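Local coordinates for protein phosphoribosylaminoimidazole-succinocarboxamide synthase (Pyrococcus horikoshii, PDB 4O84) that catalyses the ATP-dependent joining of L-aspartate to carboxyaminoimidazole ribonucleotide, giving SAICAR in de novo purine biosynthesis, at residues A[87-92]-A[173-178]. Residues are numbered along the deposited sequence; the frame is centred on the assembly and turned at random.
With CD (cadmium ion), chain I; 5GP (guanosine-5'-monophosphate), chain J.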
ATOM      1  N   PRO A  87     -10.873 -23.886 -10.333  1.00 20.75           N
ATOM      2  CA  PRO A  87     -10.840 -23.649 -11.797  1.00 20.18           C
ATOM      3  C   PRO A  87     -10.921 -22.150 -12.170  1.00 20.64           C
ATOM      4  O   PRO A  87     -11.683 -21.764 -13.055  1.00 19.45           O
ATOM      5  CB  PRO A  87     -12.071 -24.404 -12.309  1.00 20.69           C
ATOM      6  CG  PRO A  87     -13.000 -24.487 -11.131  1.00 20.28           C
ATOM      7  CD  PRO A  87     -12.152 -24.466  -9.883  1.00 20.92           C
ATOM      8  N   LEU A  88     -10.113 -21.332 -11.497  1.00 20.31           N
ATOM      9  CA  LEU A  88     -10.160 -19.884 -11.642  1.00 20.86           C
ATOM     10  C   LEU A  88      -8.849 -19.270 -12.074  1.00 20.91           C
ATOM     11  O   LEU A  88      -7.771 -19.775 -11.748  1.00 21.15           O
ATOM     12  CB  LEU A  88     -10.582 -19.228 -10.320  1.00 20.33           C
ATOM     13  CG  LEU A  88     -11.982 -19.554  -9.783  1.00 20.05           C
ATOM     14  CD1 LEU A  88     -12.147 -18.902  -8.426  1.00 19.51           C
ATOM     15  CD2 LEU A  88     -13.085 -19.094 -10.747  1.00 20.26           C
ATOM     16  N   GLU A  89      -8.966 -18.185 -12.828  1.00 21.91           N
ATOM     17  CA  GLU A  89      -7.929 -17.162 -12.899  1.00 23.19           C
ATOM     18  C   GLU A  89      -8.500 -15.931 -12.218  1.00 22.52           C
ATOM     19  O   GLU A  89      -9.581 -15.470 -12.550  1.00 22.25           O
ATOM     20  CB  GLU A  89      -7.535 -16.851 -14.334  1.00 24.75           C
ATOM     21  CG  GLU A  89      -7.039 -18.072 -15.082  1.00 28.50           C
ATOM     22  CD  GLU A  89      -6.511 -17.771 -16.478  1.00 31.82           C
ATOM     23  OE1 GLU A  89      -6.921 -16.765 -17.094  1.00 35.46           O
ATOM     24  OE2 GLU A  89      -5.693 -18.573 -16.964  1.00 34.85           O
ATOM     25  N   VAL A  90      -7.784 -15.441 -11.214  1.00 22.09           N
ATOM     26  CA  VAL A  90      -8.213 -14.284 -10.456  1.00 21.14           C
ATOM     27  C   VAL A  90      -7.275 -13.140 -10.820  1.00 20.89           C
ATOM     28  O   VAL A  90      -6.075 -13.196 -10.544  1.00 21.41           O
ATOM     29  CB  VAL A  90      -8.197 -14.569  -8.945  1.00 21.07           C
ATOM     30  CG1 VAL A  90      -8.683 -13.362  -8.164  1.00 22.35           C
ATOM     31  CG2 VAL A  90      -9.027 -15.814  -8.621  1.00 21.24           C
ATOM     32  N   VAL A  91      -7.837 -12.108 -11.442  1.00 19.81           N
ATOM     33  CA  VAL A  91      -7.066 -10.990 -11.939  1.00 18.67           C
ATOM     34  C   VAL A  91      -7.330  -9.740 -11.117  1.00 18.91           C
ATOM     35  O   VAL A  91      -8.487  -9.359 -10.887  1.00 18.69           O
ATOM     36  CB  VAL A  91      -7.328 -10.720 -13.447  1.00 19.38           C
ATOM     37  CG1 VAL A  91      -6.631  -9.437 -13.905  1.00 17.82           C
ATOM     38  CG2 VAL A  91      -6.850 -11.895 -14.297  1.00 18.17           C
ATOM     39  N   VAL A  92      -6.240  -9.122 -10.657  1.00 16.77           N
ATOM     40  CA  VAL A  92      -6.303  -7.847  -9.944  1.00 15.82           C
ATOM     41  C   VAL A  92      -5.695  -6.741 -10.811  1.00 15.58           C
ATOM     42  O   VAL A  92      -4.570  -6.877 -11.343  1.00 14.06           O
ATOM     43  CB  VAL A  92      -5.570  -7.899  -8.580  1.00 15.62           C
ATOM     44  CG1 VAL A  92      -5.787  -6.597  -7.810  1.00 15.07           C
ATOM     45  CG2 VAL A  92      -6.063  -9.070  -7.747  1.00 15.66           C
ATOM     46  N   ASP A 173      -1.394  -4.919 -13.591  1.00 16.03           N
ATOM     47  CA  ASP A 173      -2.389  -5.952 -13.289  1.00 16.11           C
ATOM     48  C   ASP A 173      -1.617  -7.270 -13.205  1.00 17.41           C
ATOM     49  O   ASP A 173      -0.411  -7.299 -13.530  1.00 17.14           O
ATOM     50  CB  ASP A 173      -3.529  -6.003 -14.335  1.00 15.85           C
ATOM     51  CG  ASP A 173      -3.019  -6.183 -15.773  1.00 16.28           C
ATOM     52  OD1 ASP A 173      -2.116  -6.997 -16.008  1.00 16.60           O
ATOM     53  OD2 ASP A 173      -3.512  -5.503 -16.686  1.00 17.37           O
ATOM     54  N   PHE A 174      -2.291  -8.337 -12.767  1.00 17.58           N
ATOM     55  CA  PHE A 174      -1.684  -9.658 -12.650  1.00 18.14           C
ATOM     56  C   PHE A 174      -2.750 -10.723 -12.417  1.00 19.39           C
ATOM     57  O   PHE A 174      -3.856 -10.396 -11.981  1.00 19.31           O
ATOM     58  CB  PHE A 174      -0.586  -9.703 -11.561  1.00 18.05           C
ATOM     59  CG  PHE A 174      -1.081  -9.530 -10.140  1.00 18.33           C
ATOM     60  CD1 PHE A 174      -0.975 -10.578  -9.223  1.00 18.95           C
ATOM     61  CD2 PHE A 174      -1.609  -8.322  -9.702  1.00 18.18           C
ATOM     62  CE1 PHE A 174      -1.408 -10.424  -7.896  1.00 19.05           C
ATOM     63  CE2 PHE A 174      -2.049  -8.174  -8.389  1.00 18.51           C
ATOM     64  CZ  PHE A 174      -1.952  -9.220  -7.490  1.00 18.22           C
ATOM     65  N   LYS A 175      -2.396 -11.980 -12.707  1.00 19.38           N
ATOM     66  CA  LYS A 175      -3.277 -13.127 -12.543  1.00 19.72           C
ATOM     67  C   LYS A 175      -2.756 -14.049 -11.437  1.00 20.18           C
ATOM     68  O   LYS A 175      -1.581 -14.371 -11.393  1.00 20.48           O
ATOM     69  CB  LYS A 175      -3.386 -13.924 -13.847  1.00 20.30           C
ATOM     70  CG  LYS A 175      -4.081 -15.292 -13.707  1.00 21.87           C
ATOM     71  CD  LYS A 175      -3.736 -16.272 -14.828  1.00 24.03           C
ATOM     72  CE  LYS A 175      -2.274 -16.724 -14.840  1.00 23.49           C
ATOM     73  NZ  LYS A 175      -1.996 -17.955 -14.067  1.00 24.71           N
ATOM     74  N   LEU A 176      -3.663 -14.473 -10.567  1.00 20.37           N
ATOM     75  CA  LEU A 176      -3.376 -15.426  -9.504  1.00 19.48           C
ATOM     76  C   LEU A 176      -4.229 -16.661  -9.705  1.00 19.72           C
ATOM     77  O   LEU A 176      -5.310 -16.606 -10.330  1.00 18.42           O
ATOM     78  CB  LEU A 176      -3.684 -14.825  -8.125  1.00 19.02           C
ATOM     79  CG  LEU A 176      -2.883 -13.601  -7.669  1.00 18.79           C
ATOM     80  CD1 LEU A 176      -3.329 -13.154  -6.289  1.00 18.51           C
ATOM     81  CD2 LEU A 176      -1.374 -13.890  -7.695  1.00 18.92           C
ATOM     82  N   GLU A 177      -3.726 -17.774  -9.182  1.00 19.31           N
ATOM     83  CA  GLU A 177      -4.500 -18.993  -9.059  1.00 20.08           C
ATOM     84  C   GLU A 177      -4.369 -19.538  -7.636  1.00 20.59           C
ATOM     85  O   GLU A 177      -3.388 -19.256  -6.915  1.00 19.70           O
ATOM     86  CB  GLU A 177      -4.089 -20.032 -10.095  1.00 19.46           C
ATOM     87  CG  GLU A 177      -4.211 -19.515 -11.527  1.00 19.98           C
ATOM     88  CD  GLU A 177      -3.872 -20.543 -12.597  1.00 20.49           C
ATOM     89  OE1 GLU A 177      -3.956 -21.771 -12.354  1.00 19.85           O
ATOM     90  OE2 GLU A 177      -3.534 -20.110 -13.712  1.00 21.85           O
ATOM     91  N   PHE A 178      -5.379 -20.311  -7.258  1.00 19.58           N
ATOM     92  CA  PHE A 178      -5.599 -20.702  -5.883  1.00 19.89           C
ATOM     93  C   PHE A 178      -6.051 -22.149  -5.850  1.00 20.58           C
ATOM     94  O   PHE A 178      -6.686 -22.654  -6.803  1.00 19.29           O
ATOM     95  CB  PHE A 178      -6.709 -19.848  -5.252  1.00 19.50           C
ATOM     96  CG  PHE A 178      -6.308 -18.431  -4.960  1.00 19.62           C
ATOM     97  CD1 PHE A 178      -5.615 -18.109  -3.798  1.00 19.34           C
ATOM     98  CD2 PHE A 178      -6.649 -17.409  -5.838  1.00 19.80           C
ATOM     99  CE1 PHE A 178      -5.254 -16.796  -3.534  1.00 20.34           C
ATOM    100  CE2 PHE A 178      -6.292 -16.090  -5.575  1.00 20.46           C
ATOM    101  CZ  PHE A 178      -5.602 -15.784  -4.418  1.00 20.51           C
TER
HETATM  102 CD    CD I 307      -6.893 -15.080 -18.717  0.60 37.86          CD
HETATM  103  P   5GP J 308      -5.812  -9.297 -19.891  1.00 35.14           P
HETATM  104  O1P 5GP J 308      -5.770  -7.783 -19.930  1.00 32.22           O
HETATM  105  O2P 5GP J 308      -5.244  -9.905 -21.149  1.00 35.11           O
HETATM  106  O3P 5GP J 308      -7.141  -9.850 -19.430  1.00 33.46           O
HETATM  107  O5' 5GP J 308      -4.820  -9.834 -18.713  1.00 34.37           O
HETATM  108  C5' 5GP J 308      -4.777  -9.322 -17.367  1.00 33.41           C
HETATM  109  C4' 5GP J 308      -3.518  -9.739 -16.578  1.00 32.63           C
HETATM  110  O4' 5GP J 308      -3.572 -11.109 -16.187  1.00 34.21           O
HETATM  111  C3' 5GP J 308      -2.199  -9.614 -17.343  1.00 33.68           C
HETATM  112  O3' 5GP J 308      -1.149  -9.335 -16.400  1.00 31.84           O
HETATM  113  C2' 5GP J 308      -1.966 -10.984 -17.932  1.00 33.61           C
HETATM  114  O2' 5GP J 308      -0.571 -11.250 -18.153  1.00 31.88           O
HETATM  115  C1' 5GP J 308      -2.571 -11.881 -16.860  1.00 33.51           C
HETATM  116  N9  5GP J 308      -3.170 -13.084 -17.478  1.00 35.32           N
HETATM  117  C8  5GP J 308      -4.481 -13.280 -17.728  1.00 34.42           C
HETATM  118  N7  5GP J 308      -4.683 -14.496 -18.297  1.00 34.65           N
HETATM  119  C5  5GP J 308      -3.491 -15.092 -18.434  1.00 35.89           C
HETATM  120  C6  5GP J 308      -2.994 -16.388 -18.956  1.00 36.51           C
HETATM  121  O6  5GP J 308      -3.790 -17.225 -19.424  1.00 35.81           O
HETATM  122  N1  5GP J 308      -1.669 -16.631 -18.903  1.00 36.20           N
HETATM  123  C2  5GP J 308      -0.786 -15.745 -18.393  1.00 37.37           C
HETATM  124  N2  5GP J 308       0.538 -16.078 -18.390  1.00 35.81           N
HETATM  125  N3  5GP J 308      -1.178 -14.531 -17.890  1.00 36.52           N
HETATM  126  C4  5GP J 308      -2.487 -14.161 -17.885  1.00 35.83           C
HETATM  127  O   HOH W   1      -7.446 -20.739  -9.223  1.00 18.70           O
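Val90 and Leu176 form a hydrogen-bonded antiparallel pair, and so do Val92 and Phe174, joining strands 84-93 and 169-180 in the larger antiparallel sheet of this SAICAR synthetase. The axes of 88-92 and 173-176 run at 155°, close to antiparallel. At Val90 both bonds are nearly straight: Val90 N reaches Leu176 O, and Leu176 N returns to Val90 O at 2.7 Å. Beyond Val90 the strands part, and a water lies 2.7 Å from Leu88 O and accepts from Phe178 N.

One face is greasy and backs onto helix 143-165. Here Val92 CB lies 3.5 Å from Phe174 CE2, the two side chains running side by side; chi1 of 67° sets the phenyl between its own backbone N and carbonyl carbon, where it can reach the valine. Farther along, Val90 CG2 meets the edge of the Phe178 ring.

The other face, with Glu89, Val91 and Lys175, carries the bound GMP. Val91 CG2 and Lys175 CB pack together beneath the ribose, each also touching the nucleotide. Lys175 CD lies 3.6 Å from Glu89 CD, its methylenes crossing the glutamate obliquely, and the chain then bends at chi3 (66°) to bring NZ to Glu177 OE2 at 2.7 Å, on the anti side of that carboxylate. Asp190 is a second salt-bridge partner. Because Glu89 OE2 and Glu177 OE2 are just 4.2 Å apart, a methionine in place of Lys175 would probably deprive Glu177 and Asp190 of this shared cation and leave the two glutamates poorly screened from each other. Asp173, whose other oxygen pairs with Arg198, accepts a hydrogen bond from the ribose O3' through OD1. At the base, a cadmium ion bridges protein and nucleotide, with Glu89 OE1 and guanine N7 each 2.3 Å from the metal.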